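Local coordinates for CEP104 (Gallus gallus, PDB 5JO8), which is a centriolar protein whose TOG domain probably binds tubulin or microtubules, at residues P255-D258 against A259-K263. Sequence-based numbering, arbitrary orientation.
Sequences PPDD and ASIRK
Arg262 NE donates to Asp257 OD1 at 2.7 Å, meeting the syn lone pair on the side of the other carboxylate oxygen. Asp257 OD2 is taken by Arg262 NH2 at 3.0 Å, in a straighter bond (165°) that lies in the guanidinium plane. Because the pair used is NE and NH2, the grip is side-on, with one nitrogen to each oxygen, and the two flat groups stand nearly coplanar, 30° apart. With chi1 of Asp257 at -176°, its CG lies opposite the backbone N, which turns the carboxylate to the arginine, whose chain is extended from CG to NE. The backbone closes a turn over the same residues: Arg262 N donates to Asp258 O at 3.3 Å, a bond from residue i+4 to i as in a helical turn. The carboxylate of Asp258 adds OD1 to Ile261 N at 3.0 Å, the N-H coming in almost end-on to the oxygen. This turn belongs to the exposed loop between helices 247-253 and 265-276, the last two of the modelled chain, in a TOG domain without strands. Arg262 NH1 bridges to Asp272 of the final helix, so the guanidinium spans two carboxylates; a leucine in its place would probably deprive Asp257 and Asp272 of this shared positive partner and tie the loop less firmly to that helix. On the apolar side, Ile261 CD1 touches Pro255 CG at 3.6 Å, the side chains crossing at about a right angle, and both residues also pack on Tyr267 of helix 265-276.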
ATOM      1  N   PRO A 255       9.106 -25.744 -12.279  1.00 23.09           N
ATOM      2  CA  PRO A 255       9.227 -26.804 -13.279  1.00 21.39           C
ATOM      3  C   PRO A 255      10.493 -27.604 -13.025  1.00 24.38           C
ATOM      4  O   PRO A 255      11.443 -27.069 -12.440  1.00 25.92           O
ATOM      5  CB  PRO A 255       9.350 -26.025 -14.596  1.00 25.10           C
ATOM      6  CG  PRO A 255       9.743 -24.617 -14.195  1.00 30.53           C
ATOM      7  CD  PRO A 255       9.048 -24.403 -12.895  1.00 24.69           C
ATOM      8  N   PRO A 256      10.518 -28.868 -13.456  1.00 22.82           N
ATOM      9  CA  PRO A 256      11.717 -29.673 -13.219  1.00 31.27           C
ATOM     10  C   PRO A 256      12.903 -29.217 -14.071  1.00 25.63           C
ATOM     11  O   PRO A 256      12.740 -28.724 -15.183  1.00 25.85           O
ATOM     12  CB  PRO A 256      11.271 -31.093 -13.575  1.00 32.89           C
ATOM     13  CG  PRO A 256      10.081 -30.925 -14.454  1.00 25.58           C
ATOM     14  CD  PRO A 256       9.418 -29.647 -14.050  1.00 24.40           C
ATOM     15  N   ASP A 257      14.097 -29.355 -13.515  1.00 28.43           N
ATOM     16  CA  ASP A 257      15.307 -28.933 -14.201  1.00 25.95           C
ATOM     17  C   ASP A 257      15.639 -29.952 -15.285  1.00 25.00           C
ATOM     18  O   ASP A 257      15.657 -31.148 -15.029  1.00 31.51           O
ATOM     19  CB  ASP A 257      16.445 -28.823 -13.184  1.00 30.18           C
ATOM     20  CG  ASP A 257      17.738 -28.294 -13.787  1.00 24.42           C
ATOM     21  OD1 ASP A 257      17.727 -27.791 -14.936  1.00 27.82           O
ATOM     22  OD2 ASP A 257      18.767 -28.366 -13.082  1.00 28.11           O
ATOM     23  N   ASP A 258      15.857 -29.468 -16.501  1.00 24.89           N
ATOM     24  CA  ASP A 258      16.409 -30.316 -17.559  1.00 26.03           C
ATOM     25  C   ASP A 258      17.094 -29.486 -18.635  1.00 29.97           C
ATOM     26  O   ASP A 258      17.043 -28.253 -18.610  1.00 28.15           O
ATOM     27  CB  ASP A 258      15.358 -31.266 -18.153  1.00 35.26           C
ATOM     28  CG  ASP A 258      14.127 -30.550 -18.665  1.00 25.28           C
ATOM     29  OD1 ASP A 258      14.233 -29.419 -19.194  1.00 25.44           O
ATOM     30  OD2 ASP A 258      13.030 -31.150 -18.548  1.00 32.80           O
ATOM     31  N   ALA A 259      17.742 -30.177 -19.573  1.00 30.09           N
ATOM     32  CA  ALA A 259      18.461 -29.522 -20.649  1.00 32.22           C
ATOM     33  C   ALA A 259      17.582 -28.559 -21.441  1.00 28.98           C
ATOM     34  O   ALA A 259      18.026 -27.473 -21.819  1.00 32.25           O
ATOM     35  CB  ALA A 259      19.072 -30.565 -21.578  1.00 25.44           C
ATOM     36  N   SER A 260      16.335 -28.960 -21.689  1.00 27.41           N
ATOM     37  CA  SER A 260      15.455 -28.171 -22.540  1.00 28.82           C
ATOM     38  C   SER A 260      15.116 -26.832 -21.888  1.00 32.41           C
ATOM     39  O   SER A 260      15.151 -25.779 -22.532  1.00 32.08           O
ATOM     40  CB  SER A 260      14.175 -28.951 -22.854  1.00 32.81           C
ATOM     41  OG  SER A 260      13.279 -28.176 -23.633  1.00 43.75           O
ATOM     42  N   ILE A 261      14.816 -26.871 -20.599  1.00 24.56           N
ATOM     43  CA  ILE A 261      14.394 -25.658 -19.908  1.00 32.88           C
ATOM     44  C   ILE A 261      15.550 -24.678 -19.732  1.00 37.70           C
ATOM     45  O   ILE A 261      15.335 -23.470 -19.636  1.00 32.00           O
ATOM     46  CB  ILE A 261      13.674 -25.965 -18.579  1.00 28.19           C
ATOM     47  CG1 ILE A 261      12.749 -24.806 -18.204  1.00 34.90           C
ATOM     48  CG2 ILE A 261      14.680 -26.247 -17.458  1.00 28.60           C
ATOM     49  CD1 ILE A 261      12.015 -25.022 -16.907  1.00 29.77           C
ATOM     50  N   ARG A 262      16.776 -25.196 -19.705  1.00 30.49           N
ATOM     51  CA  ARG A 262      17.961 -24.350 -19.567  1.00 32.61           C
ATOM     52  C   ARG A 262      18.269 -23.549 -20.828  1.00 33.19           C
ATOM     53  O   ARG A 262      19.133 -22.673 -20.812  1.00 37.28           O
ATOM     54  CB  ARG A 262      19.171 -25.185 -19.152  1.00 31.93           C
ATOM     55  CG  ARG A 262      19.187 -25.516 -17.675  1.00 30.05           C
ATOM     56  CD  ARG A 262      20.038 -26.738 -17.359  1.00 30.20           C
ATOM     57  NE  ARG A 262      20.129 -26.940 -15.913  1.00 26.86           N
ATOM     58  CZ  ARG A 262      21.031 -26.348 -15.141  1.00 29.31           C
ATOM     59  NH1 ARG A 262      21.928 -25.526 -15.684  1.00 28.11           N
ATOM     60  NH2 ARG A 262      21.040 -26.572 -13.830  1.00 26.79           N
ATOM     61  N   LYS A 263      17.560 -23.843 -21.914  1.00 34.46           N
ATOM     62  CA  LYS A 263      17.681 -23.049 -23.135  1.00 43.55           C
ATOM     63  C   LYS A 263      17.122 -21.642 -22.914  1.00 45.19           C
ATOM     64  O   LYS A 263      17.464 -20.707 -23.638  1.00 47.12           O
ATOM     65  CB  LYS A 263      16.966 -23.729 -24.306  1.00 45.65           C
ATOM     66  CG  LYS A 263      17.519 -25.102 -24.673  1.00 54.92           C
ATOM     67  CD  LYS A 263      16.639 -25.779 -25.719  1.00 64.44           C
ATOM     68  CE  LYS A 263      17.050 -27.224 -25.949  1.00 63.23           C
ATOM     69  NZ  LYS A 263      16.066 -27.964 -26.792  1.00 62.83           N
TER